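Local coordinates for lipolytic protein G-D-S-L family (Veillonella parvula DSM 2008, PDB 4RW0) that is a member of the GDSL (SGNH-hydrolase) lipase/acylhydrolase family and probably hydrolyses ester bonds in lipids or other acylated substrates, at residues S47-I52 against L92-E97; F71-T76 against G108-I113. All blocks are in the same frame, centred on the assembly; numbering follows the deposited sequence.

The centres of contacts 1 and 2 lie about 12 Å apart, yet the two meet directly at the loop that follows strand 69-73. C74 and G75 of contact 2 rest against contact 1: V48 CG2 is 3.5 Å from G75 CA, M51 SE is 3.7 Å from C74 CB, and L92 CD1 is 3.7 Å from C74 O. Contact 1 joins two helices beside the parallel sheet, and contact 2 joins two neighbouring strand ends within it. G75 and T76 open a GTND sequence, the block III signature of SGNH hydrolases, so contact 2 probably borders the active site. The sodium ligands D30, I33 and V36 belong to neither contact.

Contact 1 (S47-I52 against L92-E97); sequences SVQGMI and LVKAIE
V48 and L92 meet branch to branch: CG1 of V48 lies 3.7 Å from CD2 of L92, and the two side chains cross at about a right angle. One turn on, selenomethionine M51 wedges its terminal methyl into the hollow between L92 and A95. Its CE is 3.8 Å from L92 CD2 and also 3.8 Å from A95 CB, placed there by the bend at the last torsion (chi3 74°) of an otherwise extended chain. A95 offers a small bump, and I52 fills the other flank of it, with CG1 3.8 Å from A95 CB. From there I52 CD1 continues to K94 CB at 4.1 Å, near the solvent-facing margin. The close fit at A95 agrees with the backbone spacing, since the I52 and A95 CA atoms are 5.6 Å apart. S47 is the N-cap of helix 48-59, its OG accepting from G50 N at 3.0 Å, while V48 N bonds to D78 OD1. With axes 9.4 Å apart and an angle of 16° between their directions, these segments are a nearly parallel helix pair, as neighbouring helices are on one side of the central parallel sheet in the α/β/α sandwich of SGNH hydrolases.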
loop_
_atom_site.group_PDB
_atom_site.type_symbol
_atom_site.label_atom_id
_atom_site.label_comp_id
_atom_site.label_asym_id
_atom_site.label_seq_id
_atom_site.Cartn_x
_atom_site.Cartn_y
_atom_site.Cartn_z
ATOM N N SER A 47 3.616 9.232 -7.682
ATOM C CA SER A 47 2.814 8.515 -8.699
ATOM C C SER A 47 3.295 7.058 -8.832
ATOM O O SER A 47 4.336 6.699 -8.281
ATOM C CB SER A 47 2.967 9.198 -10.076
ATOM O OG SER A 47 4.352 9.094 -10.513
ATOM N N VAL A 48 2.542 6.218 -9.569
ATOM C CA VAL A 48 2.911 4.815 -9.688
ATOM C C VAL A 48 4.251 4.719 -10.456
ATOM O O VAL A 48 5.129 4.024 -10.024
ATOM C CB VAL A 48 1.882 3.953 -10.435
ATOM C CG1 VAL A 48 2.336 2.519 -10.347
ATOM C CG2 VAL A 48 0.544 4.039 -9.797
ATOM N N GLN A 49 4.448 5.556 -11.473
ATOM C CA GLN A 49 5.747 5.509 -12.162
ATOM C C GLN A 49 6.861 6.039 -11.268
ATOM O O GLN A 49 7.979 5.541 -11.296
ATOM C CB GLN A 49 5.699 6.326 -13.463
ATOM C CG GLN A 49 7.022 6.241 -14.270
ATOM C CD GLN A 49 7.266 4.854 -14.859
ATOM O OE1 GLN A 49 6.423 4.286 -15.550
ATOM N NE2 GLN A 49 8.369 4.269 -14.501
ATOM N N GLY A 50 6.602 7.087 -10.512
ATOM C CA GLY A 50 7.586 7.516 -9.505
ATOM C C GLY A 50 7.981 6.443 -8.496
ATOM O O GLY A 50 9.159 6.276 -8.100
HETATM N N MSE A 51 7.023 5.630 -8.108
HETATM C CA MSE A 51 7.336 4.480 -7.214
HETATM C C MSE A 51 8.271 3.474 -7.882
HETATM O O MSE A 51 9.095 2.902 -7.261
HETATM C CB MSE A 51 6.050 3.767 -6.752
HETATM C CG MSE A 51 6.343 2.581 -5.815
HETATM SE SE MSE A 51 4.692 1.695 -5.075
HETATM C CE MSE A 51 4.175 0.766 -6.730
ATOM N N ILE A 52 8.038 3.162 -9.147
ATOM C CA ILE A 52 8.981 2.333 -9.929
ATOM C C ILE A 52 10.373 2.854 -9.843
ATOM O O ILE A 52 11.342 2.090 -9.580
ATOM C CB ILE A 52 8.498 2.162 -11.394
ATOM C CG1 ILE A 52 7.249 1.310 -11.388
ATOM C CG2 ILE A 52 9.575 1.480 -12.260
ATOM C CD1 ILE A 52 6.496 1.228 -12.688
ATOM N N LEU A 92 1.259 -0.640 -12.133
ATOM C CA LEU A 92 1.455 -1.429 -10.908
ATOM C C LEU A 92 1.981 -2.822 -11.173
ATOM O O LEU A 92 2.896 -3.305 -10.514
ATOM C CB LEU A 92 0.137 -1.511 -10.146
ATOM C CG LEU A 92 -0.196 -0.209 -9.367
ATOM C CD1 LEU A 92 -1.623 -0.292 -8.834
ATOM C CD2 LEU A 92 0.786 -0.013 -8.192
ATOM N N VAL A 93 1.455 -3.491 -12.199
ATOM C CA VAL A 93 2.028 -4.783 -12.578
ATOM C C VAL A 93 3.527 -4.737 -12.897
ATOM O O VAL A 93 4.297 -5.603 -12.435
ATOM C CB VAL A 93 1.250 -5.393 -13.785
ATOM C CG1 VAL A 93 1.985 -6.590 -14.292
ATOM C CG2 VAL A 93 -0.172 -5.752 -13.375
ATOM N N LYS A 94 3.964 -3.694 -13.591
ATOM C CA LYS A 94 5.384 -3.469 -13.845
ATOM C C LYS A 94 6.179 -3.342 -12.561
ATOM O O LYS A 94 7.202 -3.982 -12.348
ATOM C CB LYS A 94 5.545 -2.199 -14.658
ATOM C CG LYS A 94 5.451 -2.504 -16.133
ATOM C CD LYS A 94 5.083 -1.303 -17.019
ATOM C CE LYS A 94 6.034 -0.115 -16.960
ATOM N NZ LYS A 94 5.614 0.938 -17.935
ATOM N N ALA A 95 5.621 -2.600 -11.634
ATOM C CA ALA A 95 6.245 -2.496 -10.312
ATOM C C ALA A 95 6.337 -3.831 -9.611
ATOM O O ALA A 95 7.391 -4.147 -9.017
ATOM C CB ALA A 95 5.494 -1.477 -9.480
ATOM N N ILE A 96 5.269 -4.628 -9.709
ATOM C CA ILE A 96 5.212 -5.901 -9.043
ATOM C C ILE A 96 6.216 -6.873 -9.640
ATOM O O ILE A 96 6.906 -7.609 -8.915
ATOM C CB ILE A 96 3.774 -6.492 -9.110
ATOM C CG1 ILE A 96 2.761 -5.664 -8.303
ATOM C CG2 ILE A 96 3.751 -7.945 -8.679
ATOM C CD1 ILE A 96 1.303 -5.913 -8.678
ATOM N N GLU A 97 6.344 -6.843 -10.960
ATOM C CA GLU A 97 7.354 -7.735 -11.676
ATOM C C GLU A 97 8.764 -7.341 -11.326
ATOM O O GLU A 97 9.598 -8.200 -11.006
ATOM C CB GLU A 97 7.144 -7.657 -13.172
ATOM C CG GLU A 97 5.801 -8.235 -13.589
ATOM C CD GLU A 97 5.446 -8.008 -15.075
ATOM O OE1 GLU A 97 6.048 -7.125 -15.773
ATOM O OE2 GLU A 97 4.522 -8.728 -15.528
#

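Contact 2 (F71-T76 against G108-I113); sequences FLMCGT and GLETQI
The F71 ring approaches G108 obliquely, with CE1 3.7 Å from G108 CA; W25 packs against the same ring edge-to-face. A side chain at G108 would have no room, because a modelled CB would fall 2.6 Å from F71 CZ and tight against SE of selenomethionine M73. The second flat group is the carboxylate of E110; the side chains of T76 and E110 cross at about a right angle. T76 OG1 lies over the carboxylate face, 2.9 Å from both CD and OE1 of E110. Above the same face, T76 N donates to E110 OE1 at 3.0 Å, 46° out of the carboxylate plane. Beside the base of the E110 side chain, M73 holds CG anti to its backbone N (chi1 176°), and chi2, also extended, carries SE to 3.7 Å from E110 CA. The segments leave the C-terminal ends of adjacent parallel strands, 69-73 and 104-108, paired by G108 N to L72 O at 3.0 Å (N-H...O 170°). Beyond them the chains diverge into the loops that, in SGNH hydrolases, surround the active site; the first carries the GTND motif beginning at G75. An alanine at E110 would probably leave T76 N without its acceptor and open a gap under the T76 hydroxyl. E110 OE2 also lies close to a second carboxylate oxygen, D11 OD2, of the GDS motif. Two waters bridge the diverging chains: one, between backbone atoms, accepts from C74 N and donates to G108 O, while the other is hydrogen-bonded to T76 OG1 at 2.6 Å and donates to T111 O.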
loop_
_atom_site.group_PDB
_atom_site.type_symbol
_atom_site.label_atom_id
_atom_site.label_comp_id
_atom_site.label_asym_id
_atom_site.label_seq_id
_atom_site.Cartn_x
_atom_site.Cartn_y
_atom_site.Cartn_z
ATOM N N PHE A 71 6.521 -4.711 0.209
ATOM C CA PHE A 71 5.157 -4.233 0.125
ATOM C C PHE A 71 5.044 -3.072 -0.879
ATOM O O PHE A 71 5.887 -2.220 -0.859
ATOM C CB PHE A 71 4.715 -3.751 1.533
ATOM C CG PHE A 71 3.396 -2.969 1.501
ATOM C CD1 PHE A 71 2.179 -3.653 1.578
ATOM C CD2 PHE A 71 3.362 -1.621 1.247
ATOM C CE1 PHE A 71 0.996 -2.989 1.518
ATOM C CE2 PHE A 71 2.132 -0.945 1.170
ATOM C CZ PHE A 71 0.950 -1.661 1.279
ATOM N N LEU A 72 4.045 -3.044 -1.745
ATOM C CA LEU A 72 3.827 -1.995 -2.706
ATOM C C LEU A 72 2.346 -1.567 -2.657
ATOM O O LEU A 72 1.423 -2.382 -2.655
ATOM C CB LEU A 72 3.993 -2.506 -4.151
ATOM C CG LEU A 72 5.230 -3.258 -4.429
ATOM C CD1 LEU A 72 5.191 -3.780 -5.847
ATOM C CD2 LEU A 72 6.356 -2.264 -4.222
HETATM N N MSE A 73 2.138 -0.289 -2.758
HETATM C CA MSE A 73 0.782 0.243 -2.911
HETATM C C MSE A 73 0.832 1.638 -3.459
HETATM O O MSE A 73 1.528 2.527 -2.879
HETATM C CB MSE A 73 0.068 0.216 -1.519
HETATM C CG MSE A 73 -1.275 0.847 -1.677
HETATM SE SE MSE A 73 -2.323 0.730 0.053
HETATM C CE MSE A 73 -1.239 1.861 1.297
ATOM N N CYS A 74 0.103 1.940 -4.546
ATOM C CA CYS A 74 0.155 3.284 -5.114
ATOM C C CYS A 74 -0.990 3.506 -6.118
ATOM O O CYS A 74 -1.716 2.589 -6.448
ATOM C CB CYS A 74 1.516 3.478 -5.812
ATOM S SG CYS A 74 2.126 5.172 -5.787
ATOM N N GLY A 75 -1.151 4.723 -6.588
ATOM C CA GLY A 75 -2.079 5.005 -7.682
ATOM C C GLY A 75 -3.069 6.067 -7.416
ATOM O O GLY A 75 -3.568 6.708 -8.343
ATOM N N THR A 76 -3.338 6.339 -6.133
ATOM C CA THR A 76 -4.208 7.470 -5.805
ATOM C C THR A 76 -3.878 8.760 -6.498
ATOM O O THR A 76 -4.782 9.455 -7.017
ATOM C CB THR A 76 -4.216 7.710 -4.261
ATOM O OG1 THR A 76 -4.800 6.559 -3.662
ATOM C CG2 THR A 76 -4.953 9.009 -3.846
ATOM N N GLY A 108 -0.866 -3.925 -1.535
ATOM C CA GLY A 108 -1.897 -3.237 -0.766
ATOM C C GLY A 108 -2.904 -2.658 -1.698
ATOM O O GLY A 108 -2.544 -2.150 -2.754
ATOM N N LEU A 109 -4.186 -2.784 -1.375
ATOM C CA LEU A 109 -5.241 -2.178 -2.187
ATOM C C LEU A 109 -5.526 -0.833 -1.576
ATOM O O LEU A 109 -5.995 -0.764 -0.448
ATOM C CB LEU A 109 -6.500 -3.042 -2.179
ATOM C CG LEU A 109 -6.259 -4.496 -2.524
ATOM C CD1 LEU A 109 -7.551 -5.327 -2.447
ATOM C CD2 LEU A 109 -5.642 -4.633 -3.905
ATOM N N GLU A 110 -5.331 0.226 -2.346
ATOM C CA GLU A 110 -5.438 1.536 -1.827
ATOM C C GLU A 110 -6.918 1.882 -1.486
ATOM O O GLU A 110 -7.843 1.327 -2.048
ATOM C CB GLU A 110 -4.815 2.562 -2.764
ATOM C CG GLU A 110 -4.223 3.750 -1.968
ATOM C CD GLU A 110 -3.038 4.487 -2.655
ATOM O OE1 GLU A 110 -2.891 4.367 -3.894
ATOM O OE2 GLU A 110 -2.280 5.191 -1.926
ATOM N N THR A 111 -7.059 2.803 -0.578
ATOM C CA THR A 111 -8.302 3.199 0.024
ATOM C C THR A 111 -9.090 4.155 -0.830
ATOM O O THR A 111 -8.641 4.668 -1.845
ATOM C CB THR A 111 -7.982 3.808 1.410
ATOM O OG1 THR A 111 -6.890 4.728 1.295
ATOM C CG2 THR A 111 -7.558 2.724 2.366
ATOM N N GLN A 112 -10.329 4.389 -0.433
ATOM C CA GLN A 112 -11.259 5.121 -1.274
ATOM C C GLN A 112 -10.962 6.586 -1.469
ATOM O O GLN A 112 -10.350 7.238 -0.634
ATOM C CB GLN A 112 -12.682 4.954 -0.708
ATOM C CG GLN A 112 -12.961 5.839 0.506
ATOM C CD GLN A 112 -14.020 5.210 1.426
ATOM O OE1 GLN A 112 -13.865 4.085 1.903
ATOM N NE2 GLN A 112 -15.068 5.961 1.713
ATOM N N ILE A 113 -11.440 7.112 -2.580
ATOM C CA ILE A 113 -11.417 8.540 -2.841
ATOM C C ILE A 113 -12.779 9.075 -2.334
ATOM O O ILE A 113 -13.810 9.017 -3.045
ATOM C CB ILE A 113 -11.122 8.834 -4.339
ATOM C CG1 ILE A 113 -9.699 8.307 -4.665
ATOM C CG2 ILE A 113 -11.190 10.351 -4.584
ATOM C CD1 ILE A 113 -9.176 8.702 -5.987
HETATM O O HOH W 1 -1.797 -0.454 -5.051
HETATM O O HOH W 2 -6.615 6.515 -1.802
#